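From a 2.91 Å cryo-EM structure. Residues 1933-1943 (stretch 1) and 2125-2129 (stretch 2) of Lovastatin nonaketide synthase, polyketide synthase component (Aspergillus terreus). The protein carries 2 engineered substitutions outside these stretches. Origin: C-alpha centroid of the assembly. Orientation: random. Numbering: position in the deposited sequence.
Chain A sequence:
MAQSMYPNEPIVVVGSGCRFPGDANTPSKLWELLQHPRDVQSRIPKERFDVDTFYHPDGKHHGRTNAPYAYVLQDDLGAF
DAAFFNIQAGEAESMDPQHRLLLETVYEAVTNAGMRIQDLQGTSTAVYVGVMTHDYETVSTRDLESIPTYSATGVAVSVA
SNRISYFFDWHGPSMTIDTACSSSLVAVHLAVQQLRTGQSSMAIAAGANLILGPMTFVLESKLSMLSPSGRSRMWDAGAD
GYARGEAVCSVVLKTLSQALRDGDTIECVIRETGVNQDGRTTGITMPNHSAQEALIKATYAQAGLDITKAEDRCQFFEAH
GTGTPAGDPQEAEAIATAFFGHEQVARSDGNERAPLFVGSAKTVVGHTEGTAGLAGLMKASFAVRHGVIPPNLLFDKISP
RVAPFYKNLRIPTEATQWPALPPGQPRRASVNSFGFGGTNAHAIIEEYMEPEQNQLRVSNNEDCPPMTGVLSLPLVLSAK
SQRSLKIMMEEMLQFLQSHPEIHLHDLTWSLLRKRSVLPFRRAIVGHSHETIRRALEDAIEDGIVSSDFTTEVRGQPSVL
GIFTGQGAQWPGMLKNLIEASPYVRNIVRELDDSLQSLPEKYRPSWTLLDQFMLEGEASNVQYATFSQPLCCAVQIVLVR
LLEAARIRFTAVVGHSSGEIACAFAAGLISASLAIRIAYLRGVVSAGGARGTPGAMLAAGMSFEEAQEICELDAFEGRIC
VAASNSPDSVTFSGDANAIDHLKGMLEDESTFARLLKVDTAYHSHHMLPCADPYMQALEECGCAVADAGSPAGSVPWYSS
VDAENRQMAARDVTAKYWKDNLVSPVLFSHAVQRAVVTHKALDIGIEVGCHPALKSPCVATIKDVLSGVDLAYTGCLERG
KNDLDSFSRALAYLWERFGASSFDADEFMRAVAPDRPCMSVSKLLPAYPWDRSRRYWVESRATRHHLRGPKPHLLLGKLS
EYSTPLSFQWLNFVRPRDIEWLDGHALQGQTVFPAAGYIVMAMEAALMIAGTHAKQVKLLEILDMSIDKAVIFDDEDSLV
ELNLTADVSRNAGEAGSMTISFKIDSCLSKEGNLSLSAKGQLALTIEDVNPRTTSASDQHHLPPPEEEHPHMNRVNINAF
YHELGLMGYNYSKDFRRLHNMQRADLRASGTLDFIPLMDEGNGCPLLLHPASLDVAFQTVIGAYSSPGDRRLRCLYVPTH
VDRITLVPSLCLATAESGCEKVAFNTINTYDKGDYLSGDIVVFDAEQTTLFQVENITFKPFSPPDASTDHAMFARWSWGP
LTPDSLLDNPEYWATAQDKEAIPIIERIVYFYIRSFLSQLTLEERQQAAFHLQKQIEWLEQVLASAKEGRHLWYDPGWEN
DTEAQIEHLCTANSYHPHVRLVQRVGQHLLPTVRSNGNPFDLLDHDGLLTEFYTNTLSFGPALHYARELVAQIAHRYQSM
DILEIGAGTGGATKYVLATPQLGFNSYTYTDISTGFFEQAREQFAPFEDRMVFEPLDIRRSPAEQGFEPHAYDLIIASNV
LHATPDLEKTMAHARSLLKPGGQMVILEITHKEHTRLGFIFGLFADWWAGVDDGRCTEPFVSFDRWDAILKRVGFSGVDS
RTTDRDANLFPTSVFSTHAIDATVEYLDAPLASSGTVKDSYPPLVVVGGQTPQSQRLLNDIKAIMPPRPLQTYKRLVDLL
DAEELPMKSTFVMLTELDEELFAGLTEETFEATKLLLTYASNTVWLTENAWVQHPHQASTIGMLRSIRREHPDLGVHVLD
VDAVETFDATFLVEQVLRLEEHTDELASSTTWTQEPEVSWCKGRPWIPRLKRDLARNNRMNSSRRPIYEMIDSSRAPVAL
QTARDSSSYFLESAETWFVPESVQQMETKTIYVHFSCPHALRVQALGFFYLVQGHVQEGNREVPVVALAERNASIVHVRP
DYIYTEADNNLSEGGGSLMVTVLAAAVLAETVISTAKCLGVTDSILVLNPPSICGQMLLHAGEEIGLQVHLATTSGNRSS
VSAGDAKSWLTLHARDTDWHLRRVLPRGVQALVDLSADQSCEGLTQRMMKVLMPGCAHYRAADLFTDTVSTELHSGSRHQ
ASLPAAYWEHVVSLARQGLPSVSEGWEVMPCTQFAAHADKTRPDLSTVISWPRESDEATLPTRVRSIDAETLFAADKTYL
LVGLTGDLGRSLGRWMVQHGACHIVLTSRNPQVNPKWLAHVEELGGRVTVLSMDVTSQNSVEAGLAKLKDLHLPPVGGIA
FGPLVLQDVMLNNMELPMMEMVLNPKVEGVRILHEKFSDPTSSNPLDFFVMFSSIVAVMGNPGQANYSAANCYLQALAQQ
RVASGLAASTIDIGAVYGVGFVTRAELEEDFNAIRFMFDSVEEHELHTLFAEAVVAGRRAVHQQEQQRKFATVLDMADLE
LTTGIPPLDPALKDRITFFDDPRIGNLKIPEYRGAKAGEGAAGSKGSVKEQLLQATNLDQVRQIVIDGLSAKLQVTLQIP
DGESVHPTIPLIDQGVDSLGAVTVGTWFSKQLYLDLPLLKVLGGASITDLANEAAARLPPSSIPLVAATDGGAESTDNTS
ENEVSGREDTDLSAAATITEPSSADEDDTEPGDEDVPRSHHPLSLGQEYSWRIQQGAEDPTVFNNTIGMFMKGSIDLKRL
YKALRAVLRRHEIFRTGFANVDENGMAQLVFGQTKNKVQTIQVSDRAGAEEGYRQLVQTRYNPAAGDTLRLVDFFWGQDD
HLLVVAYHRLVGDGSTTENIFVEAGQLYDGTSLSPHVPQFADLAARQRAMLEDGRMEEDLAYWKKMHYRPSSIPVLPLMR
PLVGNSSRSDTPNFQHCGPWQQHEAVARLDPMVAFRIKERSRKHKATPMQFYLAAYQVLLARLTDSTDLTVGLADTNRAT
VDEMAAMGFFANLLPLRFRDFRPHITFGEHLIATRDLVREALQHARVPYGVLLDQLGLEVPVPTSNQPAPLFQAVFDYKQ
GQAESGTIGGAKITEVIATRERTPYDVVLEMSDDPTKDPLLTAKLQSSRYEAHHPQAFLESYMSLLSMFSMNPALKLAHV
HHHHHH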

# COMPACT_ATOMS: atom_id res chain seq x y z
N GLU A 1933 -3.50 23.73 54.54
CA GLU A 1933 -2.39 23.74 53.60
C GLU A 1933 -2.66 22.76 52.47
O GLU A 1933 -2.80 21.55 52.71
CB GLU A 1933 -1.08 23.40 54.31
CG GLU A 1933 -0.60 24.45 55.31
CD GLU A 1933 -1.41 24.48 56.59
OE1 GLU A 1933 -2.34 23.65 56.73
OE2 GLU A 1933 -1.12 25.32 57.46
N GLY A 1934 -2.72 23.27 51.25
CA GLY A 1934 -3.00 22.42 50.09
C GLY A 1934 -4.45 22.04 49.94
O GLY A 1934 -5.04 22.25 48.88
N GLY A 1935 -5.06 21.48 50.99
CA GLY A 1935 -6.46 21.11 50.91
C GLY A 1935 -7.35 22.31 50.62
O GLY A 1935 -8.24 22.25 49.76
N GLY A 1936 -7.11 23.42 51.32
CA GLY A 1936 -7.90 24.61 51.08
C GLY A 1936 -7.78 25.10 49.64
O GLY A 1936 -8.77 25.51 49.03
N SER A 1937 -6.57 25.05 49.09
CA SER A 1937 -6.39 25.42 47.69
C SER A 1937 -7.19 24.50 46.78
O SER A 1937 -7.80 24.95 45.81
CB SER A 1937 -4.91 25.39 47.32
OG SER A 1937 -4.40 24.07 47.35
N LEU A 1938 -7.19 23.20 47.08
CA LEU A 1938 -7.96 22.25 46.28
C LEU A 1938 -9.44 22.60 46.31
O LEU A 1938 -10.11 22.62 45.27
CB LEU A 1938 -7.73 20.83 46.79
CG LEU A 1938 -6.33 20.25 46.60
CD1 LEU A 1938 -6.25 18.85 47.20
CD2 LEU A 1938 -5.97 20.22 45.13
N MET A 1939 -9.97 22.87 47.50
CA MET A 1939 -11.39 23.17 47.61
C MET A 1939 -11.73 24.47 46.89
O MET A 1939 -12.75 24.55 46.19
CB MET A 1939 -11.81 23.24 49.08
CG MET A 1939 -11.38 22.05 49.92
SD MET A 1939 -11.52 20.47 49.06
CE MET A 1939 -12.83 19.69 50.00
N VAL A 1940 -10.90 25.49 47.04
CA VAL A 1940 -11.19 26.77 46.39
C VAL A 1940 -11.09 26.63 44.88
O VAL A 1940 -11.86 27.25 44.14
CB VAL A 1940 -10.26 27.87 46.92
CG1 VAL A 1940 -10.57 29.19 46.23
CG2 VAL A 1940 -10.43 28.03 48.42
N THR A 1941 -10.16 25.81 44.39
CA THR A 1941 -10.08 25.53 42.96
C THR A 1941 -11.35 24.83 42.48
O THR A 1941 -11.93 25.20 41.45
CB THR A 1941 -8.86 24.65 42.68
OG1 THR A 1941 -7.67 25.33 43.11
CG2 THR A 1941 -8.74 24.32 41.21
N VAL A 1942 -11.78 23.81 43.22
CA VAL A 1942 -12.98 23.08 42.86
C VAL A 1942 -14.17 24.03 42.78
O VAL A 1942 -14.98 23.96 41.85
CB VAL A 1942 -13.24 21.95 43.86
CG1 VAL A 1942 -14.67 21.49 43.79
CG2 VAL A 1942 -12.29 20.79 43.60
N LEU A 1943 -14.28 24.94 43.75
CA LEU A 1943 -15.41 25.85 43.77
C LEU A 1943 -15.30 26.93 42.71
O LEU A 1943 -16.32 27.40 42.20
CB LEU A 1943 -15.58 26.48 45.14
CG LEU A 1943 -16.38 25.67 46.17
CD1 LEU A 1943 -17.76 25.31 45.63
CD2 LEU A 1943 -15.63 24.42 46.58
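Stretch 2 (2125-2129) LSTVI

Stretch 2 enters as loop and turns into strand at Val2128, continuing as strand beyond Ile2129. Its backbone angles trace the change: Ser2126 has a positive phi (65/21), Thr2127 opens to -97/148, and Val2128 (-130/126) and Ile2129 (-81/132) are extended. The segment lies against the first turns of the helix that begins at Gly1935, with Gly1934 in the N-cap position. Direction follows from the CA register: Ser2126 is nearest Leu1938 (5.5 Å between CA atoms) and Val2128 nearest Gly1934 (6.3 Å between CA atoms), so stretch 2 runs toward the helix N-terminus while the helix runs the other way.

The contact is one of packing, for no hydrogen bond joins the two stretches; together they bury 267 Å². Leu1938, chi1 m and chi2 t, dominates the helix side with 74 Å² covered. Leu1938 CD2 lies 3.6 Å from Val2128 CB, the apolar side-chain contact of the interface, and 3.6 Å from Thr2127 C. Val2128 directs its CA-to-CB bond toward the helix, whereas those of Thr2127 and Ile2129 point away, the alternation expected of an extended chain. Val2128 CG2 also comes within 4.1 Å of Gly1934 CA.

Polar atoms also meet carbon, as in these close pairs. Leu1938 CD2 is just 2.9 Å from Ser2126 O, a tight approach; Ser1937 OG is 3.3 Å from Val2128 CG2; and Val1942 CG2 is 3.7 Å from Ser2126 OG.

Hydrogen bonding on the helix side is internal. Ser1937 OG donates to Gly1934 O at a very short 2.5 Å, and Leu1938 N donates to that same Gly1934 O at 3.0 Å. One turn on, Thr1941 OG1 donates to Ser1937 O at 2.7 Å. Each hydroxyl thus donates within stretch 1, to a carbonyl of the N-cap residue or of the helix.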

# COMPACT_ATOMS: atom_id res chain seq x y z
N LEU A 2125 -6.88 17.25 37.53
CA LEU A 2125 -7.68 18.22 38.25
C LEU A 2125 -7.76 17.85 39.72
O LEU A 2125 -7.68 16.67 40.10
CB LEU A 2125 -9.08 18.32 37.64
CG LEU A 2125 -9.11 18.48 36.12
CD1 LEU A 2125 -10.52 18.79 35.64
CD2 LEU A 2125 -8.13 19.55 35.66
N SER A 2126 -7.92 18.86 40.57
CA SER A 2126 -7.88 18.72 42.02
C SER A 2126 -6.50 18.30 42.51
O SER A 2126 -6.38 17.76 43.61
CB SER A 2126 -8.94 17.74 42.52
OG SER A 2126 -10.24 18.15 42.12
N THR A 2127 -5.47 18.52 41.71
CA THR A 2127 -4.09 18.34 42.14
C THR A 2127 -3.51 19.68 42.57
O THR A 2127 -3.87 20.73 42.04
CB THR A 2127 -3.24 17.75 41.01
OG1 THR A 2127 -3.73 16.44 40.68
CG2 THR A 2127 -1.79 17.65 41.43
N VAL A 2128 -2.60 19.63 43.54
CA VAL A 2128 -2.01 20.84 44.11
C VAL A 2128 -0.50 20.70 44.13
O VAL A 2128 0.04 19.73 44.68
CB VAL A 2128 -2.56 21.13 45.52
CG1 VAL A 2128 -2.34 19.95 46.44
CG2 VAL A 2128 -1.90 22.37 46.09
N ILE A 2129 0.17 21.68 43.54
CA ILE A 2129 1.62 21.81 43.60
C ILE A 2129 2.00 22.45 44.93
O ILE A 2129 1.43 23.48 45.32
CB ILE A 2129 2.14 22.64 42.43
CG1 ILE A 2129 1.83 21.97 41.10
CG2 ILE A 2129 3.63 22.87 42.57
CD1 ILE A 2129 1.44 22.95 40.02